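Side-chain contacts in transcription regulator (Lactobacillus plantarum WCFS1, PDB 3CLK), which probably binds DNA as a dimer to control transcription, its periplasmic-binding-protein-like part probably sensing a small-molecule effector: residues 117-122 against 232-237; 137-142 against 166-171; 192-197 against 224-229; 198-203 against 215-220. All coordinates share one frame; numbering follows the deposited sequence.

Contact 1. Residues 117-122 against 232-237; sequences TNLLIN and QLTSIS
Leu119, on helix 109-121, reaches a single methyl toward strand 234-237 and meets two side chains there. Its CD1 sits 4.0 Å from Thr234 CG2 and 4.2 Å from Ile236 CD1, so the touch is a light one, methyl against methyl. The leucine is fully extended (chi1 -168°, chi2 163°), which carries CD1 out from the helix surface to the pair of strand residues. Ile236 comes at it from the other direction: the two chains pass one another, and a bend at chi2 (-56°) brings CD1 round beside its own CA, on the side facing Leu119. This is the helix-on-sheet packing of a periplasmic binding protein-like alpha/beta domain, in which helix 109-121 lies against the mixed sheet; Leu120, the residue after Leu119 in the helix, covers Ser216 and Val218 of strand 216-219. Pro272 of strand 271-273 touches both Leu119 and Ile236 and so continues the apolar patch. Thr234 shows two characters. The methyl CG2 faces the leucine, whereas OG1 is turned to the chain's C-terminal part, where it is hydrogen-bonded to Arg275 N. A neighbouring bond fixes the backbone too, between Thr234 N and Ser277 OG.

Contact 2. Residues 137-142 against 166-171; sequences PYTGRK and GDYSYT
Tyr168 meets the first turn of helix 138-153 with its hydroxyl, and the whole contact is van der Waals packing around that one atom. OH lies 3.5 Å from Gly140 CA and 3.7 Å from Thr139 CG2, and the ring itself stays behind. Gly140 presents bare backbone to the oxygen. On Thr139 the methyl does the touching, because OG1 sits beside the backbone N (chi1 -60°), which leaves CG2 anti to that N and turned to the tyrosine.

The hydrogen bonds lie within each segment. Ser169 N donates to Asp167 OD1 over 3.1 Å, an Asx turn in which the amide meets the anti side of the carboxylate, 26° out of its plane. This turn wraps round Tyr168, whose backbone is in the left-handed helical region, just before Ser169 takes up the N-cap position of helix 170-180.

On the other segment the interaction is with a ring. Lys142 folds over Tyr138, putting CG 3.7 Å above the centre of one face, and its NZ makes a weak bond to Tyr138 OH.

In the fold, helix 138-153 follows strand 128-131, and the 166-171 loop leads from the edge strand 163-164 into helix 170-180. Tyr168 is tied by its backbone to Gly132, beyond strand 128-131, and by its O to Ser193 OG, ahead of helix 194-206.

Contact 3. Residues 192-197 against 224-229; sequences ASDMTA and EMCKIT
The carboxylate of Asp194 is the flat group here, and Cys226 SG lies off its plane, almost straight above OD1 at 3.1 Å. The sulfur is 3.4 Å from Asp194 CG, so it rests on one half of the group. The oxygens have firmer partners: OD1 is hydrogen-bonded to Ser219 OG and Gly222 N, OD2 to Thr223 N. These grips hold the carboxylate against rotation and would probably offset a negative charge buried there, at the start of helix 194-206. In this periplasmic binding protein-like domain the contact thus fastens a helix N-terminus to the loop that leaves strand 216-219.

Beside the acid, the aliphatic parts close up. Asp194 CB packs on Met225 CB at 3.9 Å, the pair at which the two backbones come nearest. Further out, the selenomethionines Met195 and Met225 cross at a slant, both bent at chi2 and chi3. Met195 SE and Met225 CE are modelled 3.2 Å apart, shorter than ordinary packing; with Met225 chi3 at -143°, away from a staggered value, the exact placing of that methyl is doubtful. The pair lies toward the dimer partner, since Met225 packs on Met225 of the second subunit and Met195 on Ile228 of that subunit.

The helix start is capped as well: Ser193, at the N-cap, accepts from Thr196 N through OG over 3.1 Å at an N-H...O angle of 157°.

Contact 4. Residues 198-203 against 215-220; sequences IGILNQ and LSIVSI
Ile217 sends its terminal methyl into the side of helix 194-206, between Ile200 and Leu201. The shape of the chain explains the reach: CG1 is anti to the carbonyl carbon (chi1 -63°), and the stretched chi2 of 175° carries CD1 well out from the strand. There the methyl lies 3.6 Å from Ile200 CG2 and 3.9 Å from Leu201 CA, so it rests against helix backbone as well as side chain.

Ile200 has the same pair of torsions but offers its other branch. With CG1 beside the backbone N, CG2 is the arm turned to Ile217, and the two isoleucines run past each other in opposite directions. The rest of Ile200 packs on Ile189 and Ala191 of the neighbouring strand. Leu201 contributes less: CB, 4.2 Å from Ile217 CD1, makes the side-chain contact, while its chi1 of -164° swings the branched end alongside the carbonyl carbon and the residue packs on Thr229 instead.

These residues belong to a beta-alpha-beta unit made of strand 188-191, helix 194-206 and strand 216-219, the repeating element of a Rossmann-like sheet, and their packing lays the connecting helix on the strand that follows it. The next residue of the strand, Val218, points to the other face of the sheet, against Ala116 and Leu120 of helix 109-121. On the helix, Asn202 ND2 is bonded to Tyr170 OH and also to Ile228 O of the second subunit.

In the fold
All four contacts lie in one periplasmic binding protein-like domain around its mixed six-stranded sheet. Along the chain, contact 1 closes a long loop that encloses the other three; contact 2 comes first within it, and contact 4 is nested inside contact 3. Contacts 3 and 4 share helix 194-206, their centres 8 Å apart, and contacts 1 and 4 meet where strands 216-219 and 234-237 pair in parallel, 11 Å between centres. Contact 2, about 18 Å from contact 1 between centres, touches contacts 3 and 4 through Tyr168, Ser169 and Tyr170. Residues of all four touch the second subunit, most of them in contact 3, so helix 194-206 and loop 224-229 lie at the dimer interface.

Contact 1. Residues 117-122 against 232-237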
loop_
_atom_site.group_PDB
_atom_site.type_symbol
_atom_site.label_atom_id
_atom_site.label_comp_id
_atom_site.label_asym_id
_atom_site.label_seq_id
_atom_site.Cartn_x
_atom_site.Cartn_y
_atom_site.Cartn_z
ATOM N N THR B 117 0.307 0.859 24.852
ATOM C CA THR B 117 0.563 0.029 26.014
ATOM C C THR B 117 -0.524 0.151 27.079
ATOM O O THR B 117 -0.971 -0.858 27.629
ATOM C CB THR B 117 1.936 0.370 26.619
ATOM O OG1 THR B 117 2.930 0.318 25.586
ATOM C CG2 THR B 117 2.297 -0.624 27.709
ATOM N N ASN B 118 -0.950 1.374 27.373
ATOM C CA ASN B 118 -1.996 1.571 28.372
ATOM C C ASN B 118 -3.308 0.940 27.930
ATOM O O ASN B 118 -4.101 0.501 28.765
ATOM C CB ASN B 118 -2.202 3.063 28.657
ATOM C CG ASN B 118 -1.213 3.595 29.675
ATOM O OD1 ASN B 118 -1.015 4.808 29.798
ATOM N ND2 ASN B 118 -0.596 2.688 30.425
ATOM N N LEU B 119 -3.540 0.895 26.622
ATOM C CA LEU B 119 -4.764 0.295 26.102
ATOM C C LEU B 119 -4.851 -1.156 26.595
ATOM O O LEU B 119 -5.923 -1.621 27.004
ATOM C CB LEU B 119 -4.774 0.351 24.568
ATOM C CG LEU B 119 -6.089 0.024 23.843
ATOM C CD1 LEU B 119 -6.027 0.522 22.405
ATOM C CD2 LEU B 119 -6.353 -1.481 23.892
ATOM N N LEU B 120 -3.726 -1.867 26.564
ATOM C CA LEU B 120 -3.695 -3.254 27.028
ATOM C C LEU B 120 -3.726 -3.300 28.559
ATOM O O LEU B 120 -4.427 -4.125 29.149
ATOM C CB LEU B 120 -2.440 -3.974 26.504
ATOM C CG LEU B 120 -2.368 -4.196 24.984
ATOM C CD1 LEU B 120 -0.996 -4.737 24.582
ATOM C CD2 LEU B 120 -3.454 -5.167 24.569
ATOM N N ILE B 121 -2.973 -2.411 29.203
ATOM C CA ILE B 121 -2.942 -2.369 30.661
ATOM C C ILE B 121 -4.348 -2.141 31.211
ATOM O O ILE B 121 -4.753 -2.783 32.181
ATOM C CB ILE B 121 -2.010 -1.249 31.181
ATOM C CG1 ILE B 121 -0.548 -1.607 30.894
ATOM C CG2 ILE B 121 -2.211 -1.064 32.682
ATOM C CD1 ILE B 121 0.429 -0.444 31.111
ATOM N N ASN B 122 -5.092 -1.226 30.597
ATOM C CA ASN B 122 -6.450 -0.947 31.054
ATOM C C ASN B 122 -7.407 -2.110 30.786
ATOM O O ASN B 122 -8.507 -2.171 31.355
ATOM C CB ASN B 122 -6.963 0.341 30.411
ATOM C CG ASN B 122 -6.209 1.567 30.905
ATOM O OD1 ASN B 122 -5.667 1.564 32.010
ATOM N ND2 ASN B 122 -6.188 2.621 30.102
ATOM N N GLN B 232 -9.948 -8.210 12.810
ATOM C CA GLN B 232 -9.509 -6.876 12.426
ATOM C C GLN B 232 -8.708 -6.300 13.590
ATOM O O GLN B 232 -9.090 -6.439 14.752
ATOM C CB GLN B 232 -10.710 -5.992 12.080
ATOM C CG GLN B 232 -11.474 -6.521 10.877
ATOM C CD GLN B 232 -12.369 -5.485 10.233
ATOM O OE1 GLN B 232 -13.192 -4.854 10.897
ATOM N NE2 GLN B 232 -12.217 -5.309 8.923
ATOM N N LEU B 233 -7.601 -5.646 13.264
ATOM C CA LEU B 233 -6.689 -5.099 14.264
ATOM C C LEU B 233 -7.049 -3.802 14.976
ATOM O O LEU B 233 -7.320 -2.779 14.340
ATOM C CB LEU B 233 -5.303 -4.927 13.637
ATOM C CG LEU B 233 -4.516 -6.174 13.245
ATOM C CD1 LEU B 233 -3.444 -5.801 12.220
ATOM C CD2 LEU B 233 -3.892 -6.791 14.487
ATOM N N THR B 234 -7.038 -3.854 16.304
ATOM C CA THR B 234 -7.294 -2.674 17.103
ATOM C C THR B 234 -6.003 -1.900 16.934
ATOM O O THR B 234 -4.918 -2.493 16.865
ATOM C CB THR B 234 -7.499 -3.017 18.586
ATOM O OG1 THR B 234 -8.780 -3.629 18.746
ATOM C CG2 THR B 234 -7.439 -1.761 19.453
ATOM N N SER B 235 -6.096 -0.582 16.871
ATOM C CA SER B 235 -4.889 0.184 16.651
ATOM C C SER B 235 -4.881 1.569 17.248
ATOM O O SER B 235 -5.906 2.087 17.697
ATOM C CB SER B 235 -4.661 0.325 15.147
ATOM O OG SER B 235 -5.700 1.099 14.561
ATOM N N ILE B 236 -3.684 2.145 17.259
ATOM C CA ILE B 236 -3.474 3.514 17.690
ATOM C C ILE B 236 -3.284 4.105 16.306
ATOM O O ILE B 236 -2.256 3.884 15.652
ATOM C CB ILE B 236 -2.196 3.669 18.533
ATOM C CG1 ILE B 236 -2.367 2.937 19.864
ATOM C CG2 ILE B 236 -1.906 5.152 18.779
ATOM C CD1 ILE B 236 -3.578 3.392 20.675
ATOM N N SER B 237 -4.300 4.818 15.839
ATOM C CA SER B 237 -4.279 5.377 14.501
ATOM C C SER B 237 -3.685 6.765 14.429
ATOM O O SER B 237 -3.972 7.616 15.270
ATOM C CB SER B 237 -5.696 5.384 13.936
ATOM O OG SER B 237 -6.252 4.085 14.039
#

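Contact 2. Residues 137-142 against 166-171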
loop_
_atom_site.group_PDB
_atom_site.type_symbol
_atom_site.label_atom_id
_atom_site.label_comp_id
_atom_site.label_asym_id
_atom_site.label_seq_id
_atom_site.Cartn_x
_atom_site.Cartn_y
_atom_site.Cartn_z
ATOM N N PRO B 137 16.879 4.774 15.734
ATOM C CA PRO B 137 16.420 6.105 15.323
ATOM C C PRO B 137 15.387 6.751 16.255
ATOM O O PRO B 137 14.732 6.070 17.049
ATOM C CB PRO B 137 15.876 5.862 13.915
ATOM C CG PRO B 137 15.422 4.441 13.961
ATOM C CD PRO B 137 16.533 3.758 14.726
ATOM N N TYR B 138 15.265 8.071 16.141
ATOM C CA TYR B 138 14.347 8.893 16.928
ATOM C C TYR B 138 12.947 8.293 17.087
ATOM O O TYR B 138 12.448 8.148 18.199
ATOM C CB TYR B 138 14.218 10.269 16.273
ATOM C CG TYR B 138 13.262 11.202 16.975
ATOM C CD1 TYR B 138 13.715 12.079 17.965
ATOM C CD2 TYR B 138 11.905 11.209 16.655
ATOM C CE1 TYR B 138 12.837 12.941 18.617
ATOM C CE2 TYR B 138 11.020 12.061 17.302
ATOM C CZ TYR B 138 11.494 12.922 18.276
ATOM O OH TYR B 138 10.625 13.771 18.905
ATOM N N THR B 139 12.312 7.977 15.962
ATOM C CA THR B 139 10.971 7.399 15.956
ATOM C C THR B 139 10.854 6.216 16.915
ATOM O O THR B 139 10.066 6.241 17.862
ATOM C CB THR B 139 10.590 6.912 14.549
ATOM O OG1 THR B 139 10.619 8.011 13.630
ATOM C CG2 THR B 139 9.193 6.308 14.560
ATOM N N GLY B 140 11.644 5.181 16.652
ATOM C CA GLY B 140 11.621 3.993 17.482
ATOM C C GLY B 140 11.996 4.238 18.925
ATOM O O GLY B 140 11.387 3.677 19.832
ATOM N N ARG B 141 13.011 5.066 19.145
ATOM C CA ARG B 141 13.444 5.385 20.502
ATOM C C ARG B 141 12.297 5.948 21.327
ATOM O O ARG B 141 12.080 5.530 22.463
ATOM C CB ARG B 141 14.582 6.411 20.464
ATOM C CG ARG B 141 15.022 6.949 21.827
ATOM C CD ARG B 141 15.630 5.860 22.696
ATOM N NE ARG B 141 14.644 5.191 23.544
ATOM C CZ ARG B 141 14.687 3.900 23.862
ATOM N NH1 ARG B 141 15.668 3.130 23.396
ATOM N NH2 ARG B 141 13.762 3.381 24.654
ATOM N N LYS B 142 11.563 6.894 20.746
ATOM C CA LYS B 142 10.453 7.534 21.441
ATOM C C LYS B 142 9.291 6.588 21.730
ATOM O O LYS B 142 8.772 6.561 22.841
ATOM C CB LYS B 142 9.962 8.740 20.636
ATOM C CG LYS B 142 11.061 9.749 20.333
ATOM C CD LYS B 142 11.774 10.201 21.600
ATOM C CE LYS B 142 11.041 11.335 22.288
ATOM N NZ LYS B 142 11.136 12.605 21.512
ATOM N N GLY B 166 12.927 -4.879 15.204
ATOM C CA GLY B 166 12.659 -5.262 13.838
ATOM C C GLY B 166 12.751 -4.020 12.992
ATOM O O GLY B 166 13.330 -3.014 13.411
ATOM N N ASP B 167 12.153 -4.073 11.814
ATOM C CA ASP B 167 12.200 -2.954 10.892
ATOM C C ASP B 167 10.819 -2.557 10.404
ATOM O O ASP B 167 10.660 -2.159 9.247
ATOM C CB ASP B 167 13.073 -3.320 9.689
ATOM C CG ASP B 167 12.621 -4.603 9.020
ATOM O OD1 ASP B 167 11.466 -5.008 9.251
ATOM O OD2 ASP B 167 13.410 -5.201 8.262
ATOM N N TYR B 168 9.820 -2.676 11.275
ATOM C CA TYR B 168 8.450 -2.306 10.924
ATOM C C TYR B 168 7.828 -3.110 9.787
ATOM O O TYR B 168 6.757 -2.760 9.306
ATOM C CB TYR B 168 8.371 -0.830 10.537
ATOM C CG TYR B 168 8.849 0.126 11.596
ATOM C CD1 TYR B 168 10.172 0.573 11.616
ATOM C CD2 TYR B 168 7.983 0.586 12.585
ATOM C CE1 TYR B 168 10.616 1.460 12.600
ATOM C CE2 TYR B 168 8.418 1.465 13.571
ATOM C CZ TYR B 168 9.736 1.899 13.574
ATOM O OH TYR B 168 10.158 2.772 14.557
ATOM N N SER B 169 8.473 -4.190 9.363
ATOM C CA SER B 169 7.934 -4.976 8.262
ATOM C C SER B 169 7.075 -6.155 8.718
ATOM O O SER B 169 6.992 -6.465 9.903
ATOM C CB SER B 169 9.076 -5.510 7.397
ATOM O OG SER B 169 9.832 -6.474 8.113
ATOM N N TYR B 170 6.432 -6.802 7.756
ATOM C CA TYR B 170 5.606 -7.966 8.030
ATOM C C TYR B 170 6.506 -9.092 8.551
ATOM O O TYR B 170 6.171 -9.772 9.522
ATOM C CB TYR B 170 4.913 -8.412 6.746
ATOM C CG TYR B 170 4.179 -9.723 6.861
ATOM C CD1 TYR B 170 2.877 -9.773 7.352
ATOM C CD2 TYR B 170 4.774 -10.912 6.440
ATOM C CE1 TYR B 170 2.177 -10.975 7.409
ATOM C CE2 TYR B 170 4.079 -12.121 6.497
ATOM C CZ TYR B 170 2.784 -12.141 6.981
ATOM O OH TYR B 170 2.092 -13.331 7.024
ATOM N N THR B 171 7.657 -9.276 7.909
ATOM C CA THR B 171 8.592 -10.320 8.318
ATOM C C THR B 171 9.067 -10.164 9.764
ATOM O O THR B 171 9.171 -11.144 10.497
ATOM C CB THR B 171 9.824 -10.360 7.389
ATOM O OG1 THR B 171 9.405 -10.720 6.065
ATOM C CG2 THR B 171 10.837 -11.389 7.886
#

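Contact 3. Residues 192-197 against 224-229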
loop_
_atom_site.group_PDB
_atom_site.type_symbol
_atom_site.label_atom_id
_atom_site.label_comp_id
_atom_site.label_asym_id
_atom_site.label_seq_id
_atom_site.Cartn_x
_atom_site.Cartn_y
_atom_site.Cartn_z
ATOM N N ALA B 192 4.817 -2.688 15.928
ATOM C CA ALA B 192 5.442 -1.461 15.445
ATOM C C ALA B 192 4.704 -0.826 14.278
ATOM O O ALA B 192 4.843 0.366 14.035
ATOM C CB ALA B 192 6.905 -1.748 15.040
ATOM N N SER B 193 3.925 -1.626 13.552
ATOM C CA SER B 193 3.183 -1.143 12.394
ATOM C C SER B 193 2.081 -2.143 12.045
ATOM O O SER B 193 2.068 -3.265 12.561
ATOM C CB SER B 193 4.121 -0.993 11.184
ATOM O OG SER B 193 4.434 -2.260 10.619
ATOM N N ASP B 194 1.172 -1.744 11.159
ATOM C CA ASP B 194 0.087 -2.635 10.766
ATOM C C ASP B 194 0.624 -3.896 10.091
ATOM O O ASP B 194 0.131 -4.986 10.351
ATOM C CB ASP B 194 -0.901 -1.948 9.814
ATOM C CG ASP B 194 -1.541 -0.705 10.408
ATOM O OD1 ASP B 194 -1.663 -0.581 11.652
ATOM O OD2 ASP B 194 -1.957 0.149 9.606
HETATM N N MSE B 195 1.618 -3.755 9.209
HETATM C CA MSE B 195 2.179 -4.926 8.536
HETATM C C MSE B 195 2.876 -5.826 9.562
HETATM O O MSE B 195 2.854 -7.052 9.448
HETATM C CB MSE B 195 3.190 -4.522 7.450
HETATM C CG MSE B 195 2.580 -3.848 6.232
HETATM SE SE MSE B 195 1.231 -4.998 5.435
HETATM C CE MSE B 195 2.314 -6.547 5.059
ATOM N N THR B 196 3.520 -5.218 10.550
ATOM C CA THR B 196 4.190 -6.000 11.586
ATOM C C THR B 196 3.120 -6.768 12.371
ATOM O O THR B 196 3.285 -7.947 12.690
ATOM C CB THR B 196 5.022 -5.079 12.521
ATOM O OG1 THR B 196 6.144 -4.559 11.789
ATOM C CG2 THR B 196 5.547 -5.860 13.745
ATOM N N ALA B 197 2.003 -6.108 12.650
ATOM C CA ALA B 197 0.916 -6.744 13.384
ATOM C C ALA B 197 0.358 -7.943 12.623
ATOM O O ALA B 197 -0.002 -8.957 13.219
ATOM C CB ALA B 197 -0.191 -5.736 13.637
ATOM N N GLU B 224 -5.700 1.045 6.313
ATOM C CA GLU B 224 -6.661 0.055 5.828
ATOM C C GLU B 224 -6.243 -1.379 6.156
ATOM O O GLU B 224 -7.091 -2.250 6.341
ATOM C CB GLU B 224 -6.872 0.203 4.311
ATOM C CG GLU B 224 -7.802 -0.860 3.709
ATOM C CD GLU B 224 -8.311 -0.502 2.314
ATOM O OE1 GLU B 224 -7.482 -0.250 1.412
ATOM O OE2 GLU B 224 -9.547 -0.480 2.122
HETATM N N MSE B 225 -4.941 -1.622 6.234
HETATM C CA MSE B 225 -4.439 -2.953 6.554
HETATM C C MSE B 225 -5.051 -3.535 7.837
HETATM O O MSE B 225 -5.088 -4.756 7.998
HETATM C CB MSE B 225 -2.913 -2.932 6.677
HETATM C CG MSE B 225 -2.190 -2.617 5.381
HETATM SE SE MSE B 225 -2.523 -3.906 3.970
HETATM C CE MSE B 225 -0.764 -3.935 3.192
ATOM N N CYS B 226 -5.528 -2.678 8.739
ATOM C CA CYS B 226 -6.132 -3.152 9.990
ATOM C C CYS B 226 -7.529 -3.741 9.809
ATOM O O CYS B 226 -7.994 -4.511 10.648
ATOM C CB CYS B 226 -6.220 -2.024 11.022
ATOM S SG CYS B 226 -4.630 -1.500 11.695
ATOM N N LYS B 227 -8.193 -3.374 8.717
ATOM C CA LYS B 227 -9.544 -3.852 8.440
ATOM C C LYS B 227 -9.609 -5.045 7.493
ATOM O O LYS B 227 -10.700 -5.489 7.137
ATOM C CB LYS B 227 -10.393 -2.703 7.878
ATOM C CG LYS B 227 -10.939 -1.758 8.944
ATOM C CD LYS B 227 -12.232 -2.309 9.559
ATOM C CE LYS B 227 -12.570 -1.652 10.900
ATOM N NZ LYS B 227 -12.600 -0.161 10.854
ATOM N N ILE B 228 -8.458 -5.580 7.098
ATOM C CA ILE B 228 -8.442 -6.715 6.179
ATOM C C ILE B 228 -8.015 -8.040 6.802
ATOM O O ILE B 228 -8.107 -9.085 6.161
ATOM C CB ILE B 228 -7.524 -6.450 4.965
ATOM C CG1 ILE B 228 -6.064 -6.418 5.415
ATOM C CG2 ILE B 228 -7.921 -5.139 4.296
ATOM C CD1 ILE B 228 -5.071 -6.343 4.272
ATOM N N THR B 229 -7.531 -8.006 8.039
ATOM C CA THR B 229 -7.126 -9.243 8.696
ATOM C C THR B 229 -8.272 -9.760 9.553
ATOM O O THR B 229 -9.198 -9.021 9.873
ATOM C CB THR B 229 -5.902 -9.033 9.606
ATOM O OG1 THR B 229 -6.208 -8.043 10.600
ATOM C CG2 THR B 229 -4.712 -8.573 8.789
#

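Contact 4. Residues 198-203 against 215-220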
loop_
_atom_site.group_PDB
_atom_site.type_symbol
_atom_site.label_atom_id
_atom_site.label_comp_id
_atom_site.label_asym_id
_atom_site.label_seq_id
_atom_site.Cartn_x
_atom_site.Cartn_y
_atom_site.Cartn_z
ATOM N N ILE B 198 0.286 -7.843 11.304
ATOM C CA ILE B 198 -0.249 -8.955 10.547
ATOM C C ILE B 198 0.701 -10.147 10.660
ATOM O O ILE B 198 0.251 -11.280 10.791
ATOM C CB ILE B 198 -0.496 -8.567 9.072
ATOM C CG1 ILE B 198 -1.476 -7.392 9.005
ATOM C CG2 ILE B 198 -1.125 -9.742 8.314
ATOM C CD1 ILE B 198 -1.792 -6.950 7.595
ATOM N N GLY B 199 2.011 -9.886 10.645
ATOM C CA GLY B 199 2.981 -10.967 10.771
ATOM C C GLY B 199 2.858 -11.644 12.132
ATOM O O GLY B 199 2.908 -12.873 12.251
ATOM N N ILE B 200 2.700 -10.836 13.173
ATOM C CA ILE B 200 2.540 -11.358 14.526
ATOM C C ILE B 200 1.281 -12.215 14.556
ATOM O O ILE B 200 1.284 -13.337 15.065
ATOM C CB ILE B 200 2.357 -10.215 15.549
ATOM C CG1 ILE B 200 3.648 -9.408 15.665
ATOM C CG2 ILE B 200 1.942 -10.786 16.917
ATOM C CD1 ILE B 200 3.498 -8.124 16.461
ATOM N N LEU B 201 0.208 -11.663 13.998
ATOM C CA LEU B 201 -1.093 -12.319 13.946
ATOM C C LEU B 201 -1.055 -13.676 13.264
ATOM O O LEU B 201 -1.608 -14.663 13.776
ATOM C CB LEU B 201 -2.093 -11.420 13.209
ATOM C CG LEU B 201 -3.596 -11.710 13.341
ATOM C CD1 LEU B 201 -4.402 -10.702 12.504
ATOM C CD2 LEU B 201 -3.894 -13.107 12.877
ATOM N N ASN B 202 -0.432 -13.724 12.091
ATOM C CA ASN B 202 -0.351 -14.966 11.349
ATOM C C ASN B 202 0.559 -15.983 12.036
ATOM O O ASN B 202 0.228 -17.166 12.073
ATOM C CB ASN B 202 0.131 -14.710 9.913
ATOM C CG ASN B 202 -0.928 -14.028 9.049
ATOM O OD1 ASN B 202 -2.115 -14.016 9.389
ATOM N ND2 ASN B 202 -0.503 -13.472 7.922
ATOM N N GLN B 203 1.696 -15.537 12.576
ATOM C CA GLN B 203 2.602 -16.468 13.245
ATOM C C GLN B 203 1.962 -17.021 14.507
ATOM O O GLN B 203 2.108 -18.203 14.814
ATOM C CB GLN B 203 3.943 -15.818 13.604
ATOM C CG GLN B 203 4.956 -16.830 14.186
ATOM C CD GLN B 203 5.264 -17.971 13.219
ATOM O OE1 GLN B 203 5.413 -19.130 13.621
ATOM N NE2 GLN B 203 5.365 -17.644 11.943
ATOM N N LEU B 215 -4.352 -14.074 23.268
ATOM C CA LEU B 215 -3.348 -13.077 22.912
ATOM C C LEU B 215 -3.991 -11.831 22.293
ATOM O O LEU B 215 -4.711 -11.922 21.302
ATOM C CB LEU B 215 -2.320 -13.662 21.932
ATOM C CG LEU B 215 -1.254 -12.671 21.445
ATOM C CD1 LEU B 215 -0.425 -12.179 22.635
ATOM C CD2 LEU B 215 -0.359 -13.328 20.403
ATOM N N SER B 216 -3.740 -10.674 22.894
ATOM C CA SER B 216 -4.263 -9.416 22.371
ATOM C C SER B 216 -3.151 -8.754 21.564
ATOM O O SER B 216 -1.976 -8.848 21.925
ATOM C CB SER B 216 -4.678 -8.470 23.507
ATOM O OG SER B 216 -5.914 -8.844 24.095
ATOM N N ILE B 217 -3.527 -8.083 20.479
ATOM C CA ILE B 217 -2.559 -7.383 19.638
ATOM C C ILE B 217 -3.049 -5.974 19.355
ATOM O O ILE B 217 -4.197 -5.789 18.969
ATOM C CB ILE B 217 -2.354 -8.084 18.272
ATOM C CG1 ILE B 217 -1.766 -9.482 18.472
ATOM C CG2 ILE B 217 -1.445 -7.227 17.390
ATOM C CD1 ILE B 217 -1.638 -10.281 17.185
ATOM N N VAL B 218 -2.176 -4.987 19.560
ATOM C CA VAL B 218 -2.490 -3.587 19.285
ATOM C C VAL B 218 -1.514 -3.111 18.203
ATOM O O VAL B 218 -0.289 -3.172 18.375
ATOM C CB VAL B 218 -2.311 -2.695 20.534
ATOM C CG1 VAL B 218 -2.503 -1.237 20.155
ATOM C CG2 VAL B 218 -3.330 -3.093 21.612
ATOM N N SER B 219 -2.059 -2.629 17.092
ATOM C CA SER B 219 -1.238 -2.166 15.988
ATOM C C SER B 219 -1.030 -0.654 16.023
ATOM O O SER B 219 -1.877 0.090 16.516
ATOM C CB SER B 219 -1.901 -2.569 14.661
ATOM O OG SER B 219 -1.117 -2.183 13.552
ATOM N N ILE B 220 0.114 -0.203 15.523
ATOM C CA ILE B 220 0.394 1.229 15.456
ATOM C C ILE B 220 0.292 1.609 13.985
ATOM O O ILE B 220 0.851 0.924 13.131
ATOM C CB ILE B 220 1.811 1.576 15.964
ATOM C CG1 ILE B 220 1.893 1.351 17.475
ATOM C CG2 ILE B 220 2.138 3.047 15.670
ATOM C CD1 ILE B 220 3.318 1.429 18.007
#